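Long-range contacts in branched-chain-amino-acid aminotransferase (Pseudomonas sp. UW4, PDB 6JIF), which catalyses the pyridoxal-phosphate-dependent transfer of amino groups from branched-chain amino acids to 2-oxoglutarate, and the reverse: residues Q75-E79 against K204-Y209; L101-R105 against L264-T268; L144-V150 against I166-I172. One frame throughout, in Å; residues are numbered along the deposited sequence.

Contact 1. Residues Q75-E79 against K204-Y209; sequences QQCFE and KVGGNY. With PLP (pyridoxal-5'-phosphate), chain D.
The ring of Phe78 packs against the aliphatic chain of Lys204 and meets the ring of Tyr209 obliquely, the tightest part of this contact. Lys204 CG lies over one face of the phenyl ring, and Phe78 CZ comes to 3.3 Å from Tyr209 CE2, the two ring planes inclined at 39°. Beside them, Phe78 N donates to Lys204 O at 3.1 Å, almost in line with the carbonyl, which pins the lysine backbone to the start of strand 76-85. With CG anti to the backbone N (chi1 -152°), Lys204 runs past Phe78 O towards the cofactor. This is the lysine of a fold-type IV aminotransferase: its NZ is bonded covalently to PLP C4A at 1.3 Å, as expected of an internal aldimine. Tyr209 suits its place by carrying both a packing ring and a hydroxyl, and Tyr209 OH makes a very short hydrogen bond of 2.5 Å to PLP O3. The packing is sparser towards Gly207, which is partly exposed and touches nothing of 75-79. One residue earlier the fit is close again: Gln76 OE1 rests 3.4 Å from Gly206 CA, where a side chain on the glycine would collide; the amide binds Ala70 and Gly74 of the second subunit.

Contact 2. Residues L101-R105 against L264-T268; sequences LRMQR and LPGIT. With PLP (pyridoxal-5'-phosphate), chain D.
Ile267 CD1 sits over one face of the Arg102 guanidinium, 3.6 Å above its plane and displaced towards the rim, while Pro265 O, Gly266 CA and PLP O2P line the edge. The Arg105 guanidinium, further out, has the CA of Arg102 over one face and meets Pro265 CG and a water at its edge. An aliphatic isoleucine suits the first position, since it covers the flat cation without competing for its N-H groups. Those groups work within the plane: Arg102 NH1 donates to Pro265 O at 3.1 Å, although it stands 37° out of the carbonyl plane, and also to PLP O2P at 2.7 Å. Arg102 NH2 adds a weak bond to the same phosphate oxygen and has a salt bridge to Glu79. The arginine reaches the phosphate because its chain leaves the helix extended and then turns at chi3 (62°). At the surface, the water links Arg105 NH2 to Pro265 O, at 2.8 Å from each of these atoms.

Gly266 is the N-cap of helix 267-278, and a side chain there would run into PLP O4P. The first turn offers Ile267 N to PLP O2P at 2.8 Å, and both Thr268 N and Thr268 OG1 to PLP O1P. Leu264 CG lies over a face of the pyridine ring, 3.6 Å from PLP C3. With a helix N-terminus and a guanidinium converging on it, the phosphate's negative charge is probably well stabilised, which would help fix the cofactor's position.

Contact 3. Residues L144-V150 against I166-I172; sequences LYLRPFV and IFSIFCI
Pro148 CB packs 3.7 Å from Ile169 CG1 and also meets the edge of the Phe167 ring, forming the apolar centre of an antiparallel beta hairpin, strands 143-153 and 164-174. Leu146 with Cys171 and Val150 with Phe167 extend this apolar face, which helix 117-130 covers near Leu146, Pro148 and Ile169. Proline is tolerated here because Pro148 and Ile169 form a non-hydrogen-bonded pair, so its missing N-H costs the hairpin nothing. Between such pairs Tyr145, Arg147 and Phe149 exchange backbone bonds with Ile172, Phe170 and Ser168; the straightest, Arg147 N to Phe170 O, spans 2.9 Å.

The other face mixes aromatic, polar and aliphatic groups. Phe149, its CG lodged between the backbone N and carbonyl carbon (chi1 58°), swings its ring across the neighbouring strand, where CZ lies 3.7 Å from Ser168 CB and CE1 3.8 Å from Phe170 CD2. An alanine here is likely to open a gap beside Phe170 and Ser168 and leave the Phe170 ring freer to shift. Over one face of that ring lies Arg147 CB, a CH-pi contact 4.0 Å from the centroid. Ser168 is small enough to admit the CE1-CZ end of the Phe149 ring beside its CB, and its OG bonds to Tyr42 O. At the polar edge Arg147 NH1 reaches Tyr73 of the second subunit, while Arg147 NH2 donates to Tyr145 OH at 2.9 Å, the hydroxyl lying in the guanidinium plane.

Contacts 1 and 2 converge on one PLP, contact 1 from O3 and C4A, the carbon joined to Lys204, contact 2 mainly from its phosphate, with Leu264 over its ring; their centres are 12 Å apart. They are joined by the salt bridge between Glu79 OE1 and Arg102 NH2 (2.7 Å), which probably helps hold the phosphate-binding arginine in place. Contact 3 lies further back, but its strand 143-153 neighbours strand 76-85 in the same antiparallel sheet: Glu79 N stands 2.9 Å from Pro148 O, probably hydrogen-bonded. Contacts 2 and 3 meet where Met103 CE lies 3.5 Å from Val150 CG2. The side chain of Tyr145 is about 7 Å from PLP, nearest atoms, and contacts 1 and 3 touch the second subunit.

Contact 1. Residues Q75-E79 against K204-Y209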
loop_
_atom_site.group_PDB
_atom_site.type_symbol
_atom_site.label_atom_id
_atom_site.label_comp_id
_atom_site.label_asym_id
_atom_site.label_seq_id
_atom_site.Cartn_x
_atom_site.Cartn_y
_atom_site.Cartn_z
ATOM N N GLN B 75 3.613 -5.161 -2.543
ATOM C CA GLN B 75 3.814 -6.458 -1.877
ATOM C C GLN B 75 5.039 -6.348 -0.968
ATOM O O GLN B 75 6.164 -6.683 -1.353
ATOM C CB GLN B 75 3.963 -7.585 -2.895
ATOM C CG GLN B 75 3.706 -8.842 -2.212
ATOM C CD GLN B 75 3.780 -10.056 -3.124
ATOM O OE1 GLN B 75 4.445 -10.044 -4.165
ATOM N NE2 GLN B 75 3.096 -11.112 -2.725
ATOM N N GLN B 76 4.798 -5.890 0.254
ATOM C CA GLN B 76 5.861 -5.505 1.177
ATOM C C GLN B 76 5.291 -5.522 2.582
ATOM O O GLN B 76 4.120 -5.165 2.792
ATOM C CB GLN B 76 6.377 -4.072 0.877
ATOM C CG GLN B 76 5.319 -3.012 0.977
ATOM C CD GLN B 76 5.810 -1.688 0.431
ATOM O OE1 GLN B 76 5.875 -0.692 1.159
ATOM N NE2 GLN B 76 6.188 -1.656 -0.827
ATOM N N CYS B 77 6.146 -5.861 3.536
ATOM C CA CYS B 77 5.788 -5.780 4.953
ATOM C C CYS B 77 7.048 -5.549 5.772
ATOM O O CYS B 77 8.170 -5.840 5.316
ATOM C CB CYS B 77 5.042 -7.018 5.456
ATOM S SG CYS B 77 6.044 -8.521 5.625
ATOM N N PHE B 78 6.866 -5.004 6.980
ATOM C CA PHE B 78 8.050 -4.814 7.805
ATOM C C PHE B 78 7.753 -4.989 9.295
ATOM O O PHE B 78 6.603 -5.084 9.730
ATOM C CB PHE B 78 8.696 -3.439 7.520
ATOM C CG PHE B 78 7.947 -2.243 8.089
ATOM C CD1 PHE B 78 8.140 -1.794 9.396
ATOM C CD2 PHE B 78 7.037 -1.575 7.303
ATOM C CE1 PHE B 78 7.466 -0.664 9.863
ATOM C CE2 PHE B 78 6.364 -0.422 7.782
ATOM C CZ PHE B 78 6.542 -0.012 9.031
ATOM N N GLU B 79 8.830 -5.053 10.076
ATOM C CA GLU B 79 8.754 -5.154 11.525
ATOM C C GLU B 79 9.680 -4.099 12.147
ATOM O O GLU B 79 10.497 -3.464 11.478
ATOM C CB GLU B 79 9.156 -6.556 12.028
ATOM C CG GLU B 79 7.971 -7.592 11.984
ATOM C CD GLU B 79 6.798 -7.141 12.844
ATOM O OE1 GLU B 79 7.054 -6.425 13.862
ATOM O OE2 GLU B 79 5.634 -7.402 12.454
ATOM N N LYS B 204 1.227 -5.341 9.145
ATOM C CA LYS B 204 2.157 -4.214 9.118
ATOM C C LYS B 204 2.732 -4.140 7.707
ATOM O O LYS B 204 3.844 -4.586 7.413
ATOM C CB LYS B 204 3.230 -4.365 10.182
ATOM C CG LYS B 204 3.783 -3.020 10.656
ATOM C CD LYS B 204 4.475 -3.197 11.966
ATOM C CE LYS B 204 4.954 -1.857 12.522
ATOM N NZ LYS B 204 3.817 -0.987 12.900
ATOM N N VAL B 205 1.942 -3.538 6.802
ATOM C CA VAL B 205 2.299 -3.531 5.393
ATOM C C VAL B 205 2.299 -2.087 4.885
ATOM O O VAL B 205 1.673 -1.185 5.469
ATOM C CB VAL B 205 1.338 -4.417 4.586
ATOM C CG1 VAL B 205 1.360 -5.864 5.103
ATOM C CG2 VAL B 205 -0.088 -3.799 4.568
ATOM N N GLY B 206 3.060 -1.875 3.791
ATOM C CA GLY B 206 3.335 -0.514 3.336
ATOM C C GLY B 206 2.118 0.278 2.884
ATOM O O GLY B 206 2.053 1.498 3.079
ATOM N N GLY B 207 1.109 -0.384 2.339
ATOM C CA GLY B 207 -0.044 0.369 1.876
ATOM C C GLY B 207 -0.780 1.149 2.967
ATOM O O GLY B 207 -1.375 2.188 2.675
ATOM N N ASN B 208 -0.795 0.636 4.207
ATOM C CA ASN B 208 -1.447 1.354 5.319
ATOM C C ASN B 208 -0.728 2.667 5.597
ATOM O O ASN B 208 -1.353 3.728 5.867
ATOM C CB ASN B 208 -1.418 0.520 6.587
ATOM C CG ASN B 208 -2.036 -0.846 6.438
ATOM O OD1 ASN B 208 -2.932 -1.035 5.629
ATOM N ND2 ASN B 208 -1.601 -1.793 7.316
ATOM N N TYR B 209 0.623 2.604 5.548
ATOM C CA TYR B 209 1.409 3.821 5.737
ATOM C C TYR B 209 1.220 4.808 4.583
ATOM O O TYR B 209 1.219 6.031 4.783
ATOM C CB TYR B 209 2.858 3.456 5.867
ATOM C CG TYR B 209 3.113 2.776 7.208
ATOM C CD1 TYR B 209 3.317 3.555 8.346
ATOM C CD2 TYR B 209 3.096 1.423 7.334
ATOM C CE1 TYR B 209 3.536 3.000 9.574
ATOM C CE2 TYR B 209 3.349 0.836 8.591
ATOM C CZ TYR B 209 3.552 1.653 9.710
ATOM O OH TYR B 209 3.800 1.157 10.973
HETATM N N1 PLP D . -0.223 1.192 15.176
HETATM C C2 PLP D . 0.151 1.162 13.867
HETATM C C2A PLP D . -0.845 1.664 12.869
HETATM C C3 PLP D . 1.383 0.627 13.489
HETATM O O3 PLP D . 1.714 0.556 12.161
HETATM C C4 PLP D . 2.278 0.156 14.485
HETATM C C4A PLP D . 3.535 -0.611 14.118
HETATM C C5 PLP D . 1.847 0.235 15.824
HETATM C C6 PLP D . 0.615 0.730 16.127
HETATM C C5A PLP D . 2.684 -0.144 17.005
HETATM O O4P PLP D . 3.144 -1.438 16.899
HETATM P P PLP D . 4.382 -1.881 17.801
HETATM O O1P PLP D . 4.080 -1.600 19.253
HETATM O O2P PLP D . 4.432 -3.394 17.538
HETATM O O3P PLP D . 5.658 -1.145 17.404
#

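Contact 2. Residues L101-R105 against L264-T268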
loop_
_atom_site.group_PDB
_atom_site.type_symbol
_atom_site.label_atom_id
_atom_site.label_comp_id
_atom_site.label_asym_id
_atom_site.label_seq_id
_atom_site.Cartn_x
_atom_site.Cartn_y
_atom_site.Cartn_z
ATOM N N LEU B 101 5.980 -13.558 14.805
ATOM C CA LEU B 101 4.592 -13.996 14.634
ATOM C C LEU B 101 3.813 -12.996 13.780
ATOM O O LEU B 101 3.070 -13.356 12.852
ATOM C CB LEU B 101 3.916 -14.176 16.007
ATOM C CG LEU B 101 4.425 -15.392 16.810
ATOM C CD1 LEU B 101 4.149 -15.323 18.356
ATOM C CD2 LEU B 101 3.885 -16.730 16.245
ATOM N N ARG B 102 3.973 -11.710 14.093
ATOM C CA ARG B 102 3.229 -10.720 13.340
ATOM C C ARG B 102 3.667 -10.695 11.890
ATOM O O ARG B 102 2.844 -10.504 10.992
ATOM C CB ARG B 102 3.359 -9.321 13.958
ATOM C CG ARG B 102 2.404 -8.334 13.248
ATOM C CD ARG B 102 2.314 -7.010 14.112
ATOM N NE ARG B 102 3.649 -6.382 14.189
ATOM C CZ ARG B 102 3.983 -5.412 15.041
ATOM N NH1 ARG B 102 3.082 -4.994 15.895
ATOM N NH2 ARG B 102 5.204 -4.866 15.013
ATOM N N MET B 103 4.960 -10.841 11.632
ATOM C CA MET B 103 5.368 -10.799 10.248
ATOM C C MET B 103 4.863 -12.025 9.502
ATOM O O MET B 103 4.587 -11.939 8.311
ATOM C CB MET B 103 6.886 -10.667 10.130
ATOM C CG MET B 103 7.295 -9.964 8.822
ATOM S SD MET B 103 9.079 -9.719 8.610
ATOM C CE MET B 103 9.474 -11.444 8.268
ATOM N N GLN B 104 4.777 -13.176 10.174
ATOM C CA GLN B 104 4.157 -14.328 9.518
ATOM C C GLN B 104 2.735 -13.989 9.085
ATOM O O GLN B 104 2.316 -14.329 7.970
ATOM C CB GLN B 104 4.204 -15.545 10.443
ATOM C CG GLN B 104 5.640 -16.034 10.713
ATOM C CD GLN B 104 5.851 -16.786 12.009
ATOM O OE1 GLN B 104 4.898 -17.096 12.761
ATOM N NE2 GLN B 104 7.114 -17.110 12.280
ATOM N N ARG B 105 1.992 -13.263 9.935
ATOM C CA ARG B 105 0.634 -12.937 9.535
ATOM C C ARG B 105 0.630 -11.891 8.406
ATOM O O ARG B 105 -0.209 -11.974 7.510
ATOM C CB ARG B 105 -0.162 -12.485 10.762
ATOM C CG ARG B 105 -0.002 -13.467 11.952
ATOM C CD ARG B 105 -1.046 -13.218 13.035
ATOM N NE ARG B 105 -1.032 -11.818 13.475
ATOM C CZ ARG B 105 -0.334 -11.391 14.536
ATOM N NH1 ARG B 105 0.379 -12.255 15.256
ATOM N NH2 ARG B 105 -0.327 -10.112 14.869
ATOM N N LEU B 264 -4.008 -2.198 14.171
ATOM C CA LEU B 264 -2.739 -2.925 14.129
ATOM C C LEU B 264 -2.409 -3.488 15.507
ATOM O O LEU B 264 -2.325 -2.722 16.480
ATOM C CB LEU B 264 -1.631 -1.983 13.647
ATOM C CG LEU B 264 -0.295 -2.565 13.162
ATOM C CD1 LEU B 264 0.489 -3.094 14.306
ATOM C CD2 LEU B 264 -0.388 -3.663 12.115
ATOM N N PRO B 265 -2.244 -4.801 15.656
ATOM C CA PRO B 265 -2.011 -5.356 16.994
ATOM C C PRO B 265 -0.577 -5.133 17.456
ATOM O O PRO B 265 0.314 -5.885 17.076
ATOM C CB PRO B 265 -2.312 -6.860 16.827
ATOM C CG PRO B 265 -2.283 -7.074 15.353
ATOM C CD PRO B 265 -2.611 -5.828 14.666
ATOM N N GLY B 266 -0.338 -4.049 18.189
ATOM C CA GLY B 266 1.026 -3.668 18.497
ATOM C C GLY B 266 1.623 -4.520 19.592
ATOM O O GLY B 266 0.916 -5.007 20.481
ATOM N N ILE B 267 2.944 -4.702 19.509
ATOM C CA ILE B 267 3.687 -5.440 20.552
ATOM C C ILE B 267 3.893 -4.585 21.814
ATOM O O ILE B 267 3.845 -5.096 22.930
ATOM C CB ILE B 267 5.023 -5.914 19.959
ATOM C CG1 ILE B 267 4.740 -6.906 18.791
ATOM C CG2 ILE B 267 5.913 -6.644 21.000
ATOM C CD1 ILE B 267 5.943 -7.084 17.888
ATOM N N THR B 268 4.097 -3.277 21.658
ATOM C CA THR B 268 4.141 -2.422 22.841
ATOM C C THR B 268 2.814 -2.463 23.555
ATOM O O THR B 268 2.772 -2.638 24.771
ATOM C CB THR B 268 4.530 -1.001 22.451
ATOM O OG1 THR B 268 5.640 -1.051 21.532
ATOM C CG2 THR B 268 4.884 -0.116 23.719
HETATM N N1 PLP D . -0.223 1.192 15.176
HETATM C C2 PLP D . 0.151 1.162 13.867
HETATM C C2A PLP D . -0.845 1.664 12.869
HETATM C C3 PLP D . 1.383 0.627 13.489
HETATM O O3 PLP D . 1.714 0.556 12.161
HETATM C C4 PLP D . 2.278 0.156 14.485
HETATM C C4A PLP D . 3.535 -0.611 14.118
HETATM C C5 PLP D . 1.847 0.235 15.824
HETATM C C6 PLP D . 0.615 0.730 16.127
HETATM C C5A PLP D . 2.684 -0.144 17.005
HETATM O O4P PLP D . 3.144 -1.438 16.899
HETATM P P PLP D . 4.382 -1.881 17.801
HETATM O O1P PLP D . 4.080 -1.600 19.253
HETATM O O2P PLP D . 4.432 -3.394 17.538
HETATM O O3P PLP D . 5.658 -1.145 17.404
HETATM O O HOH W 1 0.774 -8.663 17.051
#

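Contact 3. Residues L144-V150 against I166-I172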
loop_
_atom_site.group_PDB
_atom_site.type_symbol
_atom_site.label_atom_id
_atom_site.label_comp_id
_atom_site.label_asym_id
_atom_site.label_seq_id
_atom_site.Cartn_x
_atom_site.Cartn_y
_atom_site.Cartn_z
ATOM N N LEU B 144 19.397 -0.008 19.907
ATOM C CA LEU B 144 19.657 -0.378 18.520
ATOM C C LEU B 144 18.345 -0.862 17.886
ATOM O O LEU B 144 17.771 -1.884 18.303
ATOM C CB LEU B 144 20.741 -1.452 18.456
ATOM C CG LEU B 144 21.120 -1.831 17.016
ATOM C CD1 LEU B 144 21.933 -0.673 16.392
ATOM C CD2 LEU B 144 21.955 -3.108 17.033
ATOM N N TYR B 145 17.852 -0.138 16.897
ATOM C CA TYR B 145 16.595 -0.490 16.265
ATOM C C TYR B 145 16.880 -1.403 15.096
ATOM O O TYR B 145 17.814 -1.158 14.335
ATOM C CB TYR B 145 15.889 0.765 15.788
ATOM C CG TYR B 145 14.544 0.571 15.128
ATOM C CD1 TYR B 145 13.397 0.427 15.880
ATOM C CD2 TYR B 145 14.434 0.590 13.753
ATOM C CE1 TYR B 145 12.146 0.278 15.256
ATOM C CE2 TYR B 145 13.227 0.424 13.122
ATOM C CZ TYR B 145 12.087 0.283 13.868
ATOM O OH TYR B 145 10.860 0.167 13.207
ATOM N N LEU B 146 16.104 -2.476 14.995
ATOM C CA LEU B 146 16.166 -3.410 13.883
ATOM C C LEU B 146 14.900 -3.273 13.055
ATOM O O LEU B 146 13.798 -3.299 13.622
ATOM C CB LEU B 146 16.263 -4.843 14.385
ATOM C CG LEU B 146 17.660 -5.388 14.619
ATOM C CD1 LEU B 146 18.307 -4.527 15.658
ATOM C CD2 LEU B 146 17.537 -6.887 15.108
ATOM N N ARG B 147 15.077 -3.219 11.716
ATOM C CA ARG B 147 14.042 -3.145 10.698
ATOM C C ARG B 147 14.114 -4.382 9.787
ATOM O O ARG B 147 14.825 -4.371 8.753
ATOM C CB ARG B 147 14.185 -1.841 9.896
ATOM C CG ARG B 147 13.262 -1.714 8.665
ATOM C CD ARG B 147 11.795 -1.881 9.021
ATOM N NE ARG B 147 11.357 -0.839 9.961
ATOM C CZ ARG B 147 10.797 0.337 9.626
ATOM N NH1 ARG B 147 10.602 0.680 8.371
ATOM N NH2 ARG B 147 10.439 1.203 10.578
ATOM N N PRO B 148 13.449 -5.480 10.148
ATOM C CA PRO B 148 13.250 -6.575 9.178
ATOM C C PRO B 148 12.140 -6.215 8.215
ATOM O O PRO B 148 11.216 -5.481 8.558
ATOM C CB PRO B 148 12.820 -7.785 10.024
ATOM C CG PRO B 148 13.091 -7.368 11.509
ATOM C CD PRO B 148 12.996 -5.840 11.505
ATOM N N PHE B 149 12.234 -6.780 7.001
ATOM C CA PHE B 149 11.198 -6.563 6.004
ATOM C C PHE B 149 11.290 -7.655 4.944
ATOM O O PHE B 149 12.347 -8.236 4.714
ATOM C CB PHE B 149 11.291 -5.167 5.357
ATOM C CG PHE B 149 12.621 -4.846 4.668
ATOM C CD1 PHE B 149 13.765 -4.541 5.399
ATOM C CD2 PHE B 149 12.688 -4.763 3.277
ATOM C CE1 PHE B 149 14.947 -4.216 4.748
ATOM C CE2 PHE B 149 13.894 -4.453 2.600
ATOM C CZ PHE B 149 15.016 -4.161 3.351
ATOM N N VAL B 150 10.149 -7.938 4.346
ATOM C CA VAL B 150 10.047 -8.908 3.268
ATOM C C VAL B 150 9.390 -8.188 2.081
ATOM O O VAL B 150 8.422 -7.441 2.265
ATOM C CB VAL B 150 9.224 -10.136 3.674
ATOM C CG1 VAL B 150 9.135 -11.117 2.483
ATOM C CG2 VAL B 150 9.873 -10.827 4.875
ATOM N N ILE B 166 12.732 -11.067 -1.096
ATOM C CA ILE B 166 13.883 -10.728 -0.268
ATOM C C ILE B 166 13.408 -10.559 1.170
ATOM O O ILE B 166 12.416 -9.871 1.431
ATOM C CB ILE B 166 14.593 -9.451 -0.769
ATOM C CG1 ILE B 166 15.444 -9.802 -1.980
ATOM C CG2 ILE B 166 15.454 -8.798 0.353
ATOM C CD1 ILE B 166 16.011 -8.587 -2.691
ATOM N N PHE B 167 14.131 -11.179 2.116
ATOM C CA PHE B 167 13.969 -10.933 3.551
ATOM C C PHE B 167 15.262 -10.260 4.012
ATOM O O PHE B 167 16.345 -10.770 3.762
ATOM C CB PHE B 167 13.720 -12.252 4.300
ATOM C CG PHE B 167 13.792 -12.104 5.786
ATOM C CD1 PHE B 167 13.146 -11.040 6.408
ATOM C CD2 PHE B 167 14.527 -12.997 6.548
ATOM C CE1 PHE B 167 13.226 -10.869 7.803
ATOM C CE2 PHE B 167 14.616 -12.856 7.947
ATOM C CZ PHE B 167 13.969 -11.825 8.578
ATOM N N SER B 168 15.165 -9.054 4.545
ATOM C CA SER B 168 16.383 -8.370 4.937
ATOM C C SER B 168 16.156 -7.700 6.296
ATOM O O SER B 168 15.028 -7.448 6.720
ATOM C CB SER B 168 16.791 -7.375 3.824
ATOM O OG SER B 168 17.925 -6.580 4.123
ATOM N N ILE B 169 17.240 -7.456 7.008
ATOM C CA ILE B 169 17.148 -6.752 8.287
ATOM C C ILE B 169 18.322 -5.780 8.342
ATOM O O ILE B 169 19.482 -6.206 8.321
ATOM C CB ILE B 169 17.188 -7.678 9.532
ATOM C CG1 ILE B 169 16.274 -8.907 9.359
ATOM C CG2 ILE B 169 16.946 -6.882 10.865
ATOM C CD1 ILE B 169 16.486 -9.961 10.398
ATOM N N PHE B 170 18.025 -4.485 8.487
ATOM C CA PHE B 170 19.104 -3.560 8.818
ATOM C C PHE B 170 18.841 -2.977 10.204
ATOM O O PHE B 170 17.777 -3.168 10.786
ATOM C CB PHE B 170 19.287 -2.462 7.744
ATOM C CG PHE B 170 18.126 -1.542 7.553
ATOM C CD1 PHE B 170 17.996 -0.390 8.339
ATOM C CD2 PHE B 170 17.210 -1.751 6.510
ATOM C CE1 PHE B 170 16.944 0.504 8.156
ATOM C CE2 PHE B 170 16.144 -0.839 6.355
ATOM C CZ PHE B 170 16.016 0.279 7.188
ATOM N N CYS B 171 19.853 -2.328 10.774
ATOM C CA CYS B 171 19.701 -1.720 12.090
ATOM C C CYS B 171 20.218 -0.286 12.061
ATOM O O CYS B 171 20.960 0.130 11.161
ATOM C CB CYS B 171 20.408 -2.553 13.189
ATOM S SG CYS B 171 22.196 -2.593 13.141
ATOM N N ILE B 172 19.787 0.477 13.050
ATOM C CA ILE B 172 20.235 1.878 13.227
ATOM C C ILE B 172 20.281 2.190 14.713
ATOM O O ILE B 172 19.413 1.723 15.457
ATOM C CB ILE B 172 19.307 2.896 12.521
ATOM C CG1 ILE B 172 17.846 2.697 12.950
ATOM C CG2 ILE B 172 19.413 2.799 11.025
ATOM C CD1 ILE B 172 17.027 3.899 12.586
#